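Local coordinates for ESX-5 secretion-associated protein EspG5 (Mycobacterium marinum, PDB 6VJ5) that acts as a specific cytoplasmic chaperone for its cognate PE/PPE proteins, keeping their dimers from aggregating and supporting their secretion, at residues G236-V241 with K283-T288; L254-R259 with A266-C271. All blocks are in the same frame, centred on the assembly; numbering follows the deposited sequence.

Contact 1 (G236-V241 with K283-T288); sequences GPSASV and KTVLDT
Val285 of helix 275-286 and Thr288, further along the chain, receive a bend of backbone made by Ser238, Ala239 and Ser240. Ser238 CB rests 3.3 Å from Val285 O, while its hydroxyl reaches forward along its own chain. With OG between the backbone N and the carbonyl carbon (chi1 54°), the hydroxyl gives a hydrogen bond of 2.9 Å from Ser238 OG to Ser240 O, closing the bend upon itself. The same OG meets the CG1 methyl of Val285 at 3.5 Å; the other methyl, CG2, lies 3.8 Å from Ser240 O, so the two branches of one valine touch the two ends of the serine-to-carbonyl link.

Thr288 turns its hydroxyl inward in the same way, chi1 55°, and gives Val285 O a short bond of 2.6 Å from OG1. Thr288 N donates to that oxygen too, from the same face of its carbonyl plane, and two donors thus grip this one carbonyl. Across the contact the polar link is modest: Ala239 N reaches Thr288 O at 3.4 Å, nearly straight at 172° but weak, with the CB atoms of Ala239 and Thr288 4.1 Å apart.

Ser240 directs its own hydroxyl elsewhere, to the carbonyl of Gln256. The bend interrupts strand 234-247, which lies between strands 221-231 and 250-256; Ser238 OG is also hydrogen-bonded to Ala227 N of the former, and Tyr255 of the latter packs on Ser240 and Thr284, so helix 275-286, the bend and both flanking strands meet here.

Contact 2 (L254-R259 with A266-C271); sequences LYQQAR and AWLAIC
The short strand segments 254-256 and 267-271 pair antiparallel, their axes 4.5 Å apart at closest, with Tyr255 and Ala269 as a hydrogen-bonded pair flanked by the non-hydrogen-bonded pairs Leu254-Ile270 and Gln256-Leu268. The two bonds of the central pair differ in length, 2.7 Å from Ala269 N to Tyr255 O against 3.2 Å from Tyr255 N to Ala269 O, and Gln257 N adds a longer one to Trp267 O.

On the face that carries Tyr255, the phenol ring lies over its strand neighbour. Its CG sits between the backbone N and the carbonyl carbon (chi1 62°), and the ring presents one face to the methyl of Ala269: a CH-pi contact in which Ala269 CB stands 3.8 Å from the centroid of the Tyr255 ring, offset toward the rim, with CE1 and CZ the nearest ring atoms. Cys271 SG approaches obliquely, a sulfur-aromatic contact 5.2 Å from the centroid of the Tyr255 ring.

The other face carries Leu254, Ile270 and Leu268, together with the amide-bearing Gln256. Leu254 and Ile270 run side by side, Leu254 CD2 touching Ile270 CG1 at 3.7 Å, and Leu268 CD1 folds back against the peptide of Tyr255. Ala266 CB lies over one face of the Arg259 guanidinium and 3.5 Å from Gln256 OE1. The polar ends have partners beyond the two segments: Arg259 forms a salt bridge with Glu265, and Gln256 NE2 bonds a polar side chain of another protein's chain.

Backbone bonds therefore fix the pairing, while a CH-pi contact marks the Tyr255 face and aliphatic packing the face of Leu254 and Ile270, where Gln256 adds its hydrogen bond to a contact with the other protein that Leu254 and Leu268 share.

In the fold
The centres of contacts 1 and 2 lie about 11 Å apart, on the same side of the chain's centre. In sequence the order is 236-241, 254-259, 266-271, 283-288: the hairpin of contact 2 falls wholly between the two halves of contact 1. Strands 234-247, 250-256 and 267-272 are successive neighbours in the large antiparallel sheet, and helix 275-286, which follows the last of them, returns to the first. Besides the serine link to Gln256, a probable hydrogen bond from Arg259 NH1 to Ala239 O joins the contacts directly. Both contacts also touch the chain of another protein, consistent with this part of the chaperone forming some of the surface that meets its partner.

Contact 1 (G236-V241 with K283-T288)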
loop_
_atom_site.group_PDB
_atom_site.type_symbol
_atom_site.label_atom_id
_atom_site.label_comp_id
_atom_site.label_asym_id
_atom_site.label_seq_id
_atom_site.Cartn_x
_atom_site.Cartn_y
_atom_site.Cartn_z
ATOM N N GLY C 236 -3.349 -22.188 9.155
ATOM C CA GLY C 236 -4.541 -22.937 8.828
ATOM C C GLY C 236 -5.722 -22.655 9.737
ATOM O O GLY C 236 -5.581 -22.528 10.959
ATOM N N PRO C 237 -6.917 -22.568 9.156
ATOM C CA PRO C 237 -8.122 -22.329 9.952
ATOM C C PRO C 237 -8.721 -23.636 10.458
ATOM O O PRO C 237 -8.395 -24.727 9.986
ATOM C CB PRO C 237 -9.065 -21.660 8.945
ATOM C CG PRO C 237 -8.750 -22.402 7.670
ATOM C CD PRO C 237 -7.242 -22.694 7.719
ATOM N N SER C 238 -9.624 -23.501 11.426
ATOM C CA SER C 238 -10.410 -24.646 11.866
ATOM C C SER C 238 -11.328 -25.093 10.734
ATOM O O SER C 238 -11.977 -24.267 10.085
ATOM C CB SER C 238 -11.230 -24.303 13.106
ATOM O OG SER C 238 -12.027 -23.155 12.890
ATOM N N ALA C 239 -11.372 -26.403 10.487
ATOM C CA ALA C 239 -12.222 -26.924 9.424
ATOM C C ALA C 239 -13.692 -26.648 9.694
ATOM O O ALA C 239 -14.498 -26.654 8.758
ATOM C CB ALA C 239 -11.992 -28.427 9.254
ATOM N N SER C 240 -14.051 -26.384 10.948
ATOM C CA SER C 240 -15.428 -26.186 11.363
ATOM C C SER C 240 -15.615 -24.783 11.922
ATOM O O SER C 240 -14.698 -24.203 12.510
ATOM C CB SER C 240 -15.830 -27.216 12.426
ATOM O OG SER C 240 -17.039 -26.845 13.060
ATOM N N VAL C 241 -16.819 -24.245 11.734
ATOM C CA VAL C 241 -17.216 -22.964 12.300
ATOM C C VAL C 241 -18.457 -23.184 13.151
ATOM O O VAL C 241 -19.342 -23.962 12.781
ATOM C CB VAL C 241 -17.494 -21.912 11.206
ATOM C CG1 VAL C 241 -17.842 -20.560 11.836
ATOM C CG2 VAL C 241 -16.301 -21.779 10.272
ATOM N N LYS C 283 -15.448 -26.434 21.522
ATOM C CA LYS C 283 -14.444 -27.489 21.555
ATOM C C LYS C 283 -14.269 -28.123 20.182
ATOM O O LYS C 283 -13.145 -28.433 19.770
ATOM C CB LYS C 283 -14.835 -28.550 22.581
ATOM C CG LYS C 283 -13.792 -29.637 22.770
ATOM C CD LYS C 283 -14.317 -30.771 23.638
ATOM C CE LYS C 283 -13.249 -31.834 23.849
ATOM N NZ LYS C 283 -12.119 -31.309 24.667
ATOM N N THR C 284 -15.374 -28.328 19.459
ATOM C CA THR C 284 -15.298 -28.974 18.153
ATOM C C THR C 284 -14.579 -28.101 17.138
ATOM O O THR C 284 -13.919 -28.623 16.231
ATOM C CB THR C 284 -16.703 -29.311 17.655
ATOM O OG1 THR C 284 -17.331 -30.220 18.569
ATOM C CG2 THR C 284 -16.644 -29.940 16.278
ATOM N N VAL C 285 -14.709 -26.783 17.268
ATOM C CA VAL C 285 -13.928 -25.872 16.441
ATOM C C VAL C 285 -12.446 -26.052 16.730
ATOM O O VAL C 285 -11.629 -26.227 15.818
ATOM C CB VAL C 285 -14.379 -24.421 16.690
ATOM C CG1 VAL C 285 -13.390 -23.448 16.075
ATOM C CG2 VAL C 285 -15.783 -24.201 16.145
ATOM N N LEU C 286 -12.079 -26.025 18.014
ATOM C CA LEU C 286 -10.671 -26.074 18.387
ATOM C C LEU C 286 -10.049 -27.428 18.078
ATOM O O LEU C 286 -8.849 -27.504 17.789
ATOM C CB LEU C 286 -10.516 -25.751 19.873
ATOM C CG LEU C 286 -10.975 -24.351 20.281
ATOM C CD1 LEU C 286 -10.914 -24.160 21.787
ATOM C CD2 LEU C 286 -10.137 -23.290 19.570
ATOM N N ASP C 287 -10.834 -28.501 18.127
ATOM C CA ASP C 287 -10.288 -29.822 17.848
ATOM C C ASP C 287 -10.181 -30.110 16.357
ATOM O O ASP C 287 -9.630 -31.152 15.985
ATOM C CB ASP C 287 -11.136 -30.897 18.532
ATOM C CG ASP C 287 -11.045 -30.826 20.048
ATOM O OD1 ASP C 287 -10.051 -30.265 20.553
ATOM O OD2 ASP C 287 -11.959 -31.331 20.733
ATOM N N THR C 288 -10.682 -29.216 15.501
ATOM C CA THR C 288 -10.518 -29.338 14.059
ATOM C C THR C 288 -9.385 -28.468 13.527
ATOM O O THR C 288 -9.218 -28.358 12.308
ATOM C CB THR C 288 -11.818 -28.984 13.332
ATOM O OG1 THR C 288 -12.254 -27.674 13.718
ATOM C CG2 THR C 288 -12.901 -30.003 13.646
#

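Contact 2 (L254-R259 with A266-C271)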
loop_
_atom_site.group_PDB
_atom_site.type_symbol
_atom_site.label_atom_id
_atom_site.label_comp_id
_atom_site.label_asym_id
_atom_site.label_seq_id
_atom_site.Cartn_x
_atom_site.Cartn_y
_atom_site.Cartn_z
ATOM N N LEU C 254 -25.095 -24.117 15.103
ATOM C CA LEU C 254 -24.723 -24.913 13.944
ATOM C C LEU C 254 -23.211 -25.043 13.893
ATOM O O LEU C 254 -22.489 -24.062 14.099
ATOM C CB LEU C 254 -25.225 -24.273 12.647
ATOM C CG LEU C 254 -26.716 -23.946 12.595
ATOM C CD1 LEU C 254 -26.972 -22.800 11.637
ATOM C CD2 LEU C 254 -27.496 -25.178 12.174
ATOM N N TYR C 255 -22.733 -26.247 13.604
ATOM C CA TYR C 255 -21.297 -26.442 13.482
ATOM C C TYR C 255 -21.016 -27.794 12.853
ATOM O O TYR C 255 -21.809 -28.730 12.980
ATOM C CB TYR C 255 -20.610 -26.348 14.848
ATOM C CG TYR C 255 -21.062 -27.411 15.824
ATOM C CD1 TYR C 255 -20.453 -28.657 15.849
ATOM C CD2 TYR C 255 -22.098 -27.169 16.719
ATOM C CE1 TYR C 255 -20.858 -29.629 16.737
ATOM C CE2 TYR C 255 -22.509 -28.141 17.613
ATOM C CZ TYR C 255 -21.884 -29.369 17.616
ATOM O OH TYR C 255 -22.286 -30.343 18.498
ATOM N N GLN C 256 -19.881 -27.879 12.165
ATOM C CA GLN C 256 -19.394 -29.153 11.662
ATOM C C GLN C 256 -18.742 -29.939 12.792
ATOM O O GLN C 256 -18.227 -29.369 13.758
ATOM C CB GLN C 256 -18.384 -28.941 10.534
ATOM C CG GLN C 256 -19.010 -28.667 9.184
ATOM C CD GLN C 256 -17.993 -28.201 8.162
ATOM O OE1 GLN C 256 -17.390 -29.004 7.448
ATOM N NE2 GLN C 256 -17.795 -26.895 8.088
ATOM N N GLN C 257 -18.768 -31.258 12.665
ATOM C CA GLN C 257 -18.080 -32.139 13.595
ATOM C C GLN C 257 -16.794 -32.650 12.959
ATOM O O GLN C 257 -16.677 -32.731 11.735
ATOM C CB GLN C 257 -18.980 -33.304 13.995
ATOM C CG GLN C 257 -20.099 -32.882 14.923
ATOM C CD GLN C 257 -20.965 -34.037 15.346
ATOM O OE1 GLN C 257 -21.019 -35.064 14.670
ATOM N NE2 GLN C 257 -21.647 -33.882 16.476
ATOM N N ALA C 258 -15.824 -32.980 13.811
ATOM C CA ALA C 258 -14.517 -33.423 13.341
ATOM C C ALA C 258 -14.654 -34.583 12.361
ATOM O O ALA C 258 -15.371 -35.553 12.620
ATOM C CB ALA C 258 -13.651 -33.834 14.532
ATOM N N ARG C 259 -13.949 -34.476 11.239
ATOM C CA ARG C 259 -14.068 -35.428 10.141
ATOM C C ARG C 259 -12.726 -36.083 9.840
ATOM O O ARG C 259 -12.627 -37.307 9.766
ATOM C CB ARG C 259 -14.604 -34.721 8.896
ATOM C CG ARG C 259 -14.133 -33.282 8.786
ATOM C CD ARG C 259 -14.588 -32.603 7.509
ATOM N NE ARG C 259 -14.568 -31.151 7.667
ATOM C CZ ARG C 259 -14.448 -30.286 6.665
ATOM N NH1 ARG C 259 -14.447 -28.984 6.913
ATOM N NH2 ARG C 259 -14.319 -30.724 5.420
ATOM N N ALA C 266 -18.679 -34.167 4.871
ATOM C CA ALA C 266 -18.732 -33.695 6.246
ATOM C C ALA C 266 -20.166 -33.654 6.764
ATOM O O ALA C 266 -21.132 -33.733 6.004
ATOM C CB ALA C 266 -18.097 -32.304 6.357
ATOM N N TRP C 267 -20.288 -33.502 8.084
ATOM C CA TRP C 267 -21.573 -33.496 8.775
ATOM C C TRP C 267 -21.765 -32.176 9.508
ATOM O O TRP C 267 -20.853 -31.708 10.198
ATOM C CB TRP C 267 -21.664 -34.661 9.771
ATOM C CG TRP C 267 -21.665 -35.998 9.109
ATOM C CD1 TRP C 267 -20.577 -36.714 8.707
ATOM C CD2 TRP C 267 -22.812 -36.780 8.757
ATOM N NE1 TRP C 267 -20.974 -37.892 8.124
ATOM C CE2 TRP C 267 -22.342 -37.957 8.143
ATOM C CE3 TRP C 267 -24.190 -36.600 8.900
ATOM C CZ2 TRP C 267 -23.199 -38.949 7.674
ATOM C CZ3 TRP C 267 -25.042 -37.585 8.431
ATOM C CH2 TRP C 267 -24.542 -38.744 7.827
ATOM N N LEU C 268 -22.951 -31.586 9.361
ATOM C CA LEU C 268 -23.331 -30.381 10.087
ATOM C C LEU C 268 -24.241 -30.770 11.245
ATOM O O LEU C 268 -25.235 -31.475 11.050
ATOM C CB LEU C 268 -24.039 -29.380 9.171
ATOM C CG LEU C 268 -24.338 -28.011 9.790
ATOM C CD1 LEU C 268 -23.059 -27.194 9.976
ATOM C CD2 LEU C 268 -25.355 -27.238 8.957
ATOM N N ALA C 269 -23.885 -30.323 12.443
ATOM C CA ALA C 269 -24.692 -30.542 13.631
ATOM C C ALA C 269 -25.656 -29.377 13.800
ATOM O O ALA C 269 -25.243 -28.214 13.768
ATOM C CB ALA C 269 -23.807 -30.678 14.869
ATOM N N ILE C 270 -26.937 -29.693 13.948
ATOM C CA ILE C 270 -27.980 -28.706 14.204
ATOM C C ILE C 270 -28.495 -28.976 15.608
ATOM O O ILE C 270 -29.053 -30.047 15.872
ATOM C CB ILE C 270 -29.110 -28.780 13.168
ATOM C CG1 ILE C 270 -28.527 -28.661 11.759
ATOM C CG2 ILE C 270 -30.123 -27.669 13.420
ATOM C CD1 ILE C 270 -29.519 -28.979 10.662
ATOM N N CYS C 271 -28.300 -28.018 16.507
ATOM C CA CYS C 271 -28.480 -28.234 17.932
ATOM C C CYS C 271 -29.169 -27.038 18.563
ATOM O O CYS C 271 -29.094 -25.923 18.036
ATOM C CB CYS C 271 -27.126 -28.458 18.625
ATOM S SG CYS C 271 -26.257 -29.956 18.103
#